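Local coordinates for tRNA threonylcarbamoyladenosine dehydratase (Escherichia coli, PDB 4D79), which catalyses the ATP-dependent dehydration of threonylcarbamoyladenosine at position 37 of tRNAs to its cyclic form, and can accept sulfur from the cysteine desulfurase CsdA in vitro, at residues Asn69-Ile74 with Phe238-Met243; Gly156-Pro161 with Val204-Ala209; Thr172-Leu177 with Glu208-Pro213. One frame throughout, in Å; residues are numbered along the deposited sequence.

Interaction 1 (Asn69-Ile74 with Phe238-Met243); sequences NTNRQI and FGAATM. With ATP (adenosine-5'-triphosphate), chain K.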
loop_
_atom_site.group_PDB
_atom_site.type_symbol
_atom_site.label_atom_id
_atom_site.label_comp_id
_atom_site.label_asym_id
_atom_site.label_seq_id
_atom_site.Cartn_x
_atom_site.Cartn_y
_atom_site.Cartn_z
ATOM N N ASN B 69 15.265 6.964 -3.016
ATOM C CA ASN B 69 14.254 5.953 -2.698
ATOM C C ASN B 69 13.003 6.527 -2.027
ATOM O O ASN B 69 12.005 5.807 -1.890
ATOM C CB ASN B 69 14.781 4.876 -1.738
ATOM C CG ASN B 69 15.995 4.100 -2.248
ATOM O OD1 ASN B 69 16.668 3.471 -1.437
ATOM N ND2 ASN B 69 16.269 4.119 -3.548
ATOM N N THR B 70 13.034 7.785 -1.614
ATOM C CA THR B 70 12.007 8.357 -0.750
ATOM C C THR B 70 10.623 8.297 -1.367
ATOM O O THR B 70 9.633 8.170 -0.642
ATOM C CB THR B 70 12.403 9.792 -0.433
ATOM O OG1 THR B 70 13.634 9.759 0.298
ATOM C CG2 THR B 70 11.335 10.516 0.359
ATOM N N ASN B 71 10.524 8.391 -2.693
ATOM C CA ASN B 71 9.212 8.440 -3.301
ATOM C C ASN B 71 8.468 7.124 -3.247
ATOM O O ASN B 71 7.266 7.137 -3.511
ATOM C CB ASN B 71 9.293 8.882 -4.756
ATOM C CG ASN B 71 10.062 7.887 -5.636
ATOM O OD1 ASN B 71 11.075 7.338 -5.220
ATOM N ND2 ASN B 71 9.556 7.651 -6.865
ATOM N N ARG B 72 9.125 5.992 -2.923
ATOM C CA ARG B 72 8.442 4.716 -3.100
ATOM C C ARG B 72 8.862 3.567 -2.183
ATOM O O ARG B 72 8.391 2.460 -2.419
ATOM C CB ARG B 72 8.636 4.249 -4.554
ATOM C CG ARG B 72 10.088 3.873 -4.827
ATOM C CD ARG B 72 10.443 3.999 -6.282
ATOM N NE ARG B 72 11.745 3.452 -6.625
ATOM C CZ ARG B 72 12.896 4.108 -6.538
ATOM N NH1 ARG B 72 12.946 5.348 -6.093
ATOM N NH2 ARG B 72 14.010 3.504 -6.900
ATOM N N GLN B 73 9.689 3.756 -1.148
ATOM C CA GLN B 73 10.195 2.668 -0.316
ATOM C C GLN B 73 9.990 2.984 1.164
ATOM O O GLN B 73 10.329 4.073 1.642
ATOM C CB GLN B 73 11.684 2.390 -0.636
ATOM C CG GLN B 73 11.877 2.167 -2.135
ATOM C CD GLN B 73 13.267 1.710 -2.552
ATOM O OE1 GLN B 73 14.055 1.212 -1.761
ATOM N NE2 GLN B 73 13.547 1.842 -3.822
ATOM N N ILE B 74 9.401 2.037 1.890
ATOM C CA ILE B 74 8.932 2.351 3.233
ATOM C C ILE B 74 10.076 2.647 4.200
ATOM O O ILE B 74 9.862 3.325 5.212
ATOM C CB ILE B 74 8.051 1.192 3.723
ATOM C CG1 ILE B 74 7.257 1.610 4.979
ATOM C CG2 ILE B 74 8.886 -0.021 3.976
ATOM C CD1 ILE B 74 6.251 0.617 5.434
ATOM N N PHE B 238 12.093 5.395 -15.753
ATOM C CA PHE B 238 10.699 5.631 -15.413
ATOM C C PHE B 238 10.594 6.160 -13.995
ATOM O O PHE B 238 11.412 5.843 -13.132
ATOM C CB PHE B 238 9.894 4.342 -15.568
ATOM C CG PHE B 238 9.732 3.907 -17.000
ATOM C CD1 PHE B 238 8.709 4.397 -17.775
ATOM C CD2 PHE B 238 10.626 3.007 -17.570
ATOM C CE1 PHE B 238 8.562 4.007 -19.098
ATOM C CE2 PHE B 238 10.485 2.625 -18.886
ATOM C CZ PHE B 238 9.453 3.123 -19.649
ATOM N N GLY B 239 9.573 6.993 -13.758
ATOM C CA GLY B 239 9.233 7.420 -12.425
ATOM C C GLY B 239 8.421 6.359 -11.703
ATOM O O GLY B 239 8.047 5.335 -12.262
ATOM N N ALA B 240 8.077 6.647 -10.459
ATOM C CA ALA B 240 7.304 5.679 -9.695
ATOM C C ALA B 240 6.572 6.393 -8.577
ATOM O O ALA B 240 6.966 7.479 -8.169
ATOM C CB ALA B 240 8.208 4.589 -9.123
ATOM N N ALA B 241 5.515 5.755 -8.069
ATOM C CA ALA B 241 4.780 6.295 -6.927
ATOM C C ALA B 241 4.489 5.197 -5.907
ATOM O O ALA B 241 4.157 4.071 -6.280
ATOM C CB ALA B 241 3.478 6.952 -7.372
ATOM N N THR B 242 4.575 5.563 -4.620
ATOM C CA THR B 242 4.238 4.654 -3.524
ATOM C C THR B 242 2.901 3.967 -3.755
ATOM O O THR B 242 2.765 2.756 -3.533
ATOM C CB THR B 242 4.200 5.423 -2.195
ATOM O OG1 THR B 242 5.548 5.747 -1.830
ATOM C CG2 THR B 242 3.558 4.556 -1.081
ATOM N N MET B 243 1.887 4.739 -4.175
ATOM C CA MET B 243 0.536 4.200 -4.252
ATOM C C MET B 243 0.467 2.995 -5.172
ATOM O O MET B 243 -0.369 2.110 -4.959
ATOM C CB MET B 243 -0.448 5.281 -4.736
ATOM C CG MET B 243 -0.598 6.454 -3.783
ATOM S SD MET B 243 0.726 7.673 -3.905
ATOM C CE MET B 243 0.339 8.382 -5.514
HETATM P PG ATP K . 17.720 2.595 -7.704
HETATM O O1G ATP K . 17.576 4.013 -8.201
HETATM O O2G ATP K . 18.561 2.450 -6.459
HETATM O O3G ATP K . 17.995 1.589 -8.797
HETATM P PB ATP K . 15.799 0.780 -6.666
HETATM O O1B ATP K . 16.372 -0.287 -7.573
HETATM O O2B ATP K . 15.945 0.711 -5.156
HETATM O O3B ATP K . 16.237 2.237 -7.197
HETATM P PA ATP K . 13.259 -0.369 -7.071
HETATM O O1A ATP K . 13.341 -0.824 -8.524
HETATM O O2A ATP K . 11.937 0.104 -6.529
HETATM O O3A ATP K . 14.228 0.900 -6.956
HETATM O "O5'" ATP K . 13.890 -1.487 -6.072
HETATM C "C5'" ATP K . 14.418 -2.757 -6.502
HETATM C "C4'" ATP K . 15.143 -3.576 -5.424
HETATM O "O4'" ATP K . 15.447 -4.941 -5.851
HETATM C "C3'" ATP K . 16.477 -2.956 -5.027
HETATM O "O3'" ATP K . 16.551 -2.708 -3.613
HETATM C "C2'" ATP K . 17.504 -3.994 -5.436
HETATM O "O2'" ATP K . 18.652 -3.979 -4.601
HETATM C "C1'" ATP K . 16.758 -5.315 -5.349
HETATM N N9 ATP K . 17.506 -6.398 -6.063
HETATM C C8 ATP K . 17.955 -6.268 -7.338
HETATM N N7 ATP K . 18.623 -7.372 -7.764
HETATM C C5 ATP K . 18.617 -8.234 -6.745
HETATM C C6 ATP K . 19.143 -9.593 -6.566
HETATM N N6 ATP K . 19.809 -10.167 -7.570
HETATM N N1 ATP K . 18.973 -10.213 -5.397
HETATM C C2 ATP K . 18.324 -9.610 -4.375
HETATM N N3 ATP K . 17.813 -8.362 -4.468
HETATM C C4 ATP K . 17.905 -7.616 -5.614
HETATM O O HOH W 1 4.870 8.436 -4.289
#

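Interaction 2 (Gly156-Pro161 with Val204-Ala209); sequences GGQIDP and VFSTEA. With K (potassium ion), chain I.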
loop_
_atom_site.group_PDB
_atom_site.type_symbol
_atom_site.label_atom_id
_atom_site.label_comp_id
_atom_site.label_asym_id
_atom_site.label_seq_id
_atom_site.Cartn_x
_atom_site.Cartn_y
_atom_site.Cartn_z
ATOM N N GLY B 156 7.135 0.718 -12.056
ATOM C CA GLY B 156 7.405 2.086 -12.452
ATOM C C GLY B 156 6.572 2.497 -13.651
ATOM O O GLY B 156 6.006 1.674 -14.368
ATOM N N GLY B 157 6.481 3.811 -13.860
ATOM C CA GLY B 157 5.736 4.336 -14.988
ATOM C C GLY B 157 4.255 4.086 -14.932
ATOM O O GLY B 157 3.609 4.004 -15.974
ATOM N N GLN B 158 3.691 3.936 -13.728
ATOM C CA GLN B 158 2.281 3.638 -13.571
ATOM C C GLN B 158 1.722 4.486 -12.436
ATOM O O GLN B 158 2.407 4.706 -11.427
ATOM C CB GLN B 158 2.088 2.130 -13.335
ATOM C CG GLN B 158 2.329 1.419 -14.673
ATOM C CD GLN B 158 2.505 0.017 -14.553
ATOM O OE1 GLN B 158 1.750 -0.737 -15.145
ATOM N NE2 GLN B 158 3.506 -0.404 -13.785
ATOM N N ILE B 159 0.498 4.979 -12.611
ATOM C CA ILE B 159 -0.129 5.857 -11.620
ATOM C C ILE B 159 -1.417 5.307 -11.031
ATOM O O ILE B 159 -1.897 5.868 -10.034
ATOM C CB ILE B 159 -0.408 7.261 -12.200
ATOM C CG1 ILE B 159 -1.531 7.232 -13.240
ATOM C CG2 ILE B 159 0.859 7.842 -12.794
ATOM C CD1 ILE B 159 -2.040 8.648 -13.641
ATOM N N ASP B 160 -2.004 4.252 -11.595
ATOM C CA ASP B 160 -3.333 3.799 -11.188
ATOM C C ASP B 160 -3.312 2.464 -10.426
ATOM O O ASP B 160 -3.264 1.394 -11.054
ATOM C CB ASP B 160 -4.217 3.689 -12.428
ATOM C CG ASP B 160 -5.652 3.340 -12.103
ATOM O OD1 ASP B 160 -6.011 3.142 -10.914
ATOM O OD2 ASP B 160 -6.424 3.255 -13.074
ATOM N N PRO B 161 -3.424 2.467 -9.085
ATOM C CA PRO B 161 -3.393 1.193 -8.334
ATOM C C PRO B 161 -4.568 0.276 -8.613
ATOM O O PRO B 161 -4.454 -0.926 -8.346
ATOM C CB PRO B 161 -3.374 1.634 -6.853
ATOM C CG PRO B 161 -3.070 3.112 -6.882
ATOM C CD PRO B 161 -3.529 3.638 -8.193
ATOM N N VAL B 204 2.391 -10.361 -10.792
ATOM C CA VAL B 204 1.645 -9.136 -10.540
ATOM C C VAL B 204 2.034 -8.103 -11.601
ATOM O O VAL B 204 3.219 -7.832 -11.820
ATOM C CB VAL B 204 1.940 -8.589 -9.138
ATOM C CG1 VAL B 204 1.084 -7.307 -8.880
ATOM C CG2 VAL B 204 1.701 -9.655 -8.043
ATOM N N PHE B 205 1.043 -7.537 -12.266
ATOM C CA PHE B 205 1.258 -6.533 -13.299
ATOM C C PHE B 205 0.060 -5.596 -13.293
ATOM O O PHE B 205 -0.871 -5.768 -12.513
ATOM C CB PHE B 205 1.429 -7.187 -14.683
ATOM C CG PHE B 205 0.128 -7.560 -15.301
ATOM C CD1 PHE B 205 -0.627 -8.581 -14.769
ATOM C CD2 PHE B 205 -0.363 -6.877 -16.395
ATOM C CE1 PHE B 205 -1.880 -8.909 -15.302
ATOM C CE2 PHE B 205 -1.608 -7.211 -16.934
ATOM C CZ PHE B 205 -2.362 -8.214 -16.387
ATOM N N SER B 206 0.101 -4.583 -14.157
ATOM C CA SER B 206 -1.011 -3.665 -14.318
ATOM C C SER B 206 -1.397 -3.508 -15.782
ATOM O O SER B 206 -0.535 -3.481 -16.658
ATOM C CB SER B 206 -0.673 -2.338 -13.690
ATOM O OG SER B 206 -1.668 -1.397 -14.029
ATOM N N THR B 207 -2.702 -3.428 -16.046
ATOM C CA THR B 207 -3.184 -3.198 -17.403
ATOM C C THR B 207 -2.979 -1.767 -17.856
ATOM O O THR B 207 -3.220 -1.483 -19.024
ATOM C CB THR B 207 -4.670 -3.517 -17.541
ATOM O OG1 THR B 207 -5.409 -2.857 -16.509
ATOM C CG2 THR B 207 -4.893 -5.036 -17.440
ATOM N N GLU B 208 -2.559 -0.882 -16.960
ATOM C CA GLU B 208 -2.357 0.520 -17.307
ATOM C C GLU B 208 -1.207 0.674 -18.306
ATOM O O GLU B 208 -0.154 0.041 -18.172
ATOM C CB GLU B 208 -2.057 1.306 -16.020
ATOM C CG GLU B 208 -1.799 2.789 -16.224
ATOM C CD GLU B 208 -1.288 3.467 -14.957
ATOM O OE1 GLU B 208 -1.288 2.837 -13.871
ATOM O OE2 GLU B 208 -0.803 4.607 -15.081
ATOM N N ALA B 209 -1.397 1.549 -19.289
ATOM C CA ALA B 209 -0.335 1.844 -20.244
ATOM C C ALA B 209 0.787 2.610 -19.549
ATOM O O ALA B 209 0.538 3.462 -18.701
ATOM C CB ALA B 209 -0.887 2.658 -21.412
HETATM K K K I . 1.272 -1.949 -17.182
HETATM O O HOH W 2 -1.100 0.670 -12.580
HETATM O O HOH W 3 2.748 -3.756 -15.304
#

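Interaction 3 (Thr172-Leu177 with Glu208-Pro213); sequences TIQDPL and EALVYP. With K (potassium ion), chain I.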
loop_
_atom_site.group_PDB
_atom_site.type_symbol
_atom_site.label_atom_id
_atom_site.label_comp_id
_atom_site.label_asym_id
_atom_site.label_seq_id
_atom_site.Cartn_x
_atom_site.Cartn_y
_atom_site.Cartn_z
ATOM N N THR B 172 1.191 -11.133 -19.331
ATOM C CA THR B 172 1.277 -9.746 -18.931
ATOM C C THR B 172 1.330 -8.819 -20.158
ATOM O O THR B 172 1.807 -9.189 -21.238
ATOM C CB THR B 172 2.505 -9.532 -18.050
ATOM O OG1 THR B 172 3.686 -9.700 -18.825
ATOM C CG2 THR B 172 2.506 -10.507 -16.878
ATOM N N ILE B 173 0.819 -7.601 -19.980
ATOM C CA ILE B 173 0.897 -6.538 -20.973
ATOM C C ILE B 173 1.468 -5.289 -20.340
ATOM O O ILE B 173 1.485 -5.137 -19.113
ATOM C CB ILE B 173 -0.463 -6.180 -21.599
ATOM C CG1 ILE B 173 -1.448 -5.753 -20.483
ATOM C CG2 ILE B 173 -0.988 -7.357 -22.417
ATOM C CD1 ILE B 173 -2.626 -4.934 -20.980
ATOM N N GLN B 174 1.918 -4.381 -21.211
ATOM C CA GLN B 174 2.369 -3.048 -20.813
ATOM C C GLN B 174 3.414 -3.128 -19.719
ATOM O O GLN B 174 3.350 -2.433 -18.708
ATOM C CB GLN B 174 1.192 -2.151 -20.417
ATOM C CG GLN B 174 0.429 -1.641 -21.653
ATOM C CD GLN B 174 1.179 -0.543 -22.406
ATOM O OE1 GLN B 174 2.107 0.054 -21.885
ATOM N NE2 GLN B 174 0.834 -0.352 -23.671
ATOM N N ASP B 175 4.331 -4.078 -19.863
ATOM C CA ASP B 175 5.291 -4.345 -18.800
ATOM C C ASP B 175 6.591 -4.787 -19.437
ATOM O O ASP B 175 6.831 -5.983 -19.623
ATOM C CB ASP B 175 4.748 -5.399 -17.844
ATOM C CG ASP B 175 5.492 -5.434 -16.535
ATOM O OD1 ASP B 175 6.731 -5.265 -16.539
ATOM O OD2 ASP B 175 4.825 -5.612 -15.498
ATOM N N PRO B 176 7.471 -3.843 -19.753
ATOM C CA PRO B 176 8.710 -4.207 -20.447
ATOM C C PRO B 176 9.615 -5.077 -19.611
ATOM O O PRO B 176 10.333 -5.900 -20.177
ATOM C CB PRO B 176 9.354 -2.851 -20.767
ATOM C CG PRO B 176 8.217 -1.868 -20.690
ATOM C CD PRO B 176 7.276 -2.383 -19.691
ATOM N N LEU B 177 9.598 -4.938 -18.282
ATOM C CA LEU B 177 10.394 -5.832 -17.448
ATOM C C LEU B 177 9.913 -7.266 -17.601
ATOM O O LEU B 177 10.707 -8.185 -17.800
ATOM C CB LEU B 177 10.333 -5.398 -15.985
ATOM C CG LEU B 177 11.081 -6.363 -15.048
ATOM C CD1 LEU B 177 12.557 -6.370 -15.377
ATOM C CD2 LEU B 177 10.852 -5.998 -13.588
ATOM N N GLU B 208 -2.559 -0.882 -16.960
ATOM C CA GLU B 208 -2.357 0.520 -17.307
ATOM C C GLU B 208 -1.207 0.674 -18.306
ATOM O O GLU B 208 -0.154 0.041 -18.172
ATOM C CB GLU B 208 -2.057 1.306 -16.020
ATOM C CG GLU B 208 -1.799 2.789 -16.224
ATOM C CD GLU B 208 -1.288 3.467 -14.957
ATOM O OE1 GLU B 208 -1.288 2.837 -13.871
ATOM O OE2 GLU B 208 -0.803 4.607 -15.081
ATOM N N ALA B 209 -1.397 1.549 -19.289
ATOM C CA ALA B 209 -0.335 1.844 -20.244
ATOM C C ALA B 209 0.787 2.610 -19.549
ATOM O O ALA B 209 0.538 3.462 -18.701
ATOM C CB ALA B 209 -0.887 2.658 -21.412
ATOM N N LEU B 210 2.022 2.339 -19.946
ATOM C CA LEU B 210 3.167 2.963 -19.293
ATOM C C LEU B 210 3.214 4.454 -19.554
ATOM O O LEU B 210 2.927 4.929 -20.664
ATOM C CB LEU B 210 4.478 2.341 -19.773
ATOM C CG LEU B 210 5.216 1.397 -18.846
ATOM C CD1 LEU B 210 4.275 0.335 -18.341
ATOM C CD2 LEU B 210 6.379 0.809 -19.604
ATOM N N VAL B 211 3.627 5.170 -18.512
ATOM C CA VAL B 211 3.840 6.610 -18.505
ATOM C C VAL B 211 5.344 6.803 -18.566
ATOM O O VAL B 211 6.056 6.475 -17.604
ATOM C CB VAL B 211 3.253 7.256 -17.241
ATOM C CG1 VAL B 211 3.484 8.765 -17.265
ATOM C CG2 VAL B 211 1.772 6.930 -17.113
ATOM N N TYR B 212 5.827 7.371 -19.678
ATOM C CA TYR B 212 7.247 7.529 -19.931
ATOM C C TYR B 212 7.814 8.703 -19.151
ATOM O O TYR B 212 7.061 9.522 -18.618
ATOM C CB TYR B 212 7.507 7.669 -21.444
ATOM C CG TYR B 212 7.472 6.300 -22.086
ATOM C CD1 TYR B 212 6.277 5.586 -22.194
ATOM C CD2 TYR B 212 8.647 5.700 -22.549
ATOM C CE1 TYR B 212 6.267 4.294 -22.741
ATOM C CE2 TYR B 212 8.643 4.430 -23.087
ATOM C CZ TYR B 212 7.451 3.739 -23.199
ATOM O OH TYR B 212 7.454 2.473 -23.718
ATOM N N PRO B 213 9.139 8.748 -18.994
ATOM C CA PRO B 213 9.748 9.758 -18.121
ATOM C C PRO B 213 9.411 11.166 -18.569
ATOM O O PRO B 213 9.590 11.534 -19.735
ATOM C CB PRO B 213 11.251 9.481 -18.259
ATOM C CG PRO B 213 11.343 8.070 -18.756
ATOM C CD PRO B 213 10.158 7.882 -19.619
HETATM K K K I . 1.272 -1.949 -17.182
HETATM O O HOH W 4 3.292 3.077 -22.751
HETATM O O HOH W 3 2.748 -3.756 -15.304
#

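Interaction 1 (Asn69-Ile74 with Phe238-Met243)
The R72 guanidinium carries the amide nitrogen of Q73 over one face, set toward the rim, while its edge is taken up by N71 OD1 and by the triphosphate of ATP. R72 NH1 donates to a lone pair of N71 OD1 at 2.9 Å, in the guanidinium plane, and R72 NH2 reaches the bridging oxygen O3A of ATP at 2.6 Å. Q73, like R72 and N69 a residue of the ATP pocket, adds through NE2 a nearly straight bond to O2B of the β-phosphate (3.0 Å, 168°). At the other end of the N71 amide, ND2 donates to A240 O at 2.9 Å from well above the carbonyl plane, so one side chain steadies the arginine and holds 238-243. T242 OG1 donates to N71 O at 2.8 Å, likewise from above the carbonyl plane, and A240 CB packs on R72 CD at 3.7 Å. An alanine at R72 removes the guanidinium and would probably weaken the grip on the triphosphate and loosen N71. The contact is buried where the loop between strand 56-60 and helix 85-96 meets the start of helix 242-266, beside W44 of helix 42-51, with G15, Y20 and R51 of the second subunit packing against it.

Interaction 2 (Gly156-Pro161 with Val204-Ala209)
The potassium site of this ThiF-family domain lies between the end of strand 202-206 and the loop joining strands 149-152 and 164-168. From the loop, Q158 OE1 binds the ion at 2.4 Å; from the other segment come two carbonyl oxygens, S206 O at 2.4 Å and E208 O at 2.6 Å. Q174 O and a water complete the shell. The Q158 chain runs extended beyond CG, laying its amide beside S206 so that OE1 comes 3.2 Å from S206 CB. Its NE2 is held by G154 O, with a weak bond to G156 O, which probably fixes the rotation of the amide, with the oxygen toward the metal.

E208 faces the ion with its backbone and the loop with its side chain. CG is anti to the backbone N (chi1 179°) and the chain stays extended, sliding past Q158 in the opposite direction and crossing I159 at about a right angle. E208 OE2 takes the amide of I159 on its syn lone pair, at 2.8 Å and nearly straight (169°), whereas D160 N meets E208 OE1 from above the carboxylate plane at 2.8 Å. A water bonded to E208 OE1, D160 O and S206 OG adds a further bridge, and S206 OG also accepts from E208 N, an ST turn. Two successive backbone N-H groups hold the buried carboxylate and are likely to favour its ionised form. D160 turns its own carboxylate to T162 and Q163. F248 of helix 242-266 packs against Q158, and L19 of the second subunit against I159. Neutral oxygen donors, chiefly main-chain carbonyls, gathered from a strand end and neighbouring loops around one ion are characteristic of a protein potassium site.

Interaction 3 (Thr172-Leu177 with Glu208-Pro213)
Metal coordination comes first: the carbonyl oxygens Q174 O and E208 O each bind potassium at 2.6 Å, one from either segment, and Q158 and S206 complete the protein ligands. A water on the ion, 3.0 Å away, donates to D175 OD2, while D175 OD1 accepts from G154 N and caps the helix that starts at P176 through A178 N.

Among hydrogen bonds, one crosses directly. The Q174 chain bends at chi2 (-75°), which folds it over A209 and brings its OE1 to L210 N at 3.0 Å; the bond is fairly straight at the hydrogen (163°), but the donor stands well above the amide carbonyl plane. A second water donates to L210 O at 2.8 Å and, weakly, to Q174 OE1.

Apolar packing joins P176 and L210 tip to tip, tightly, with P176 CD 3.3 Å from L210 CD2. Separately, L210 CD1 comes very close to Q174 O, at 2.9 Å. The leucine's first torsion (-105°) falls away from the staggered positions, consistent with this crowding. Q174 therefore grips 208-213 twice, by its main-chain oxygen through the ion and by its side-chain oxygen directly, so potassium is likely to help hold these surface segments together.

How the interactions relate
From the N terminus, 69-74 follows strand 56-60 and waits for its partner until 238-243, so interaction 1 closes the longest loop and encloses the other two contacts. Within it, 156-161 pairs with 204-209, at the end of strand 202-206. Segment 172-177, where helix 176-189 begins, pairs with 208-213. The loop of interaction 3 starts within that of interaction 2, and both end on the same stretch, sharing E208, A209 and the potassium ion. G157 joins all three, its N probably hydrogen-bonded to G239 O and its O to V211 N. F238 packs on L210 and Y212, which joins the stretch leading into helix 242-266 to interaction 3.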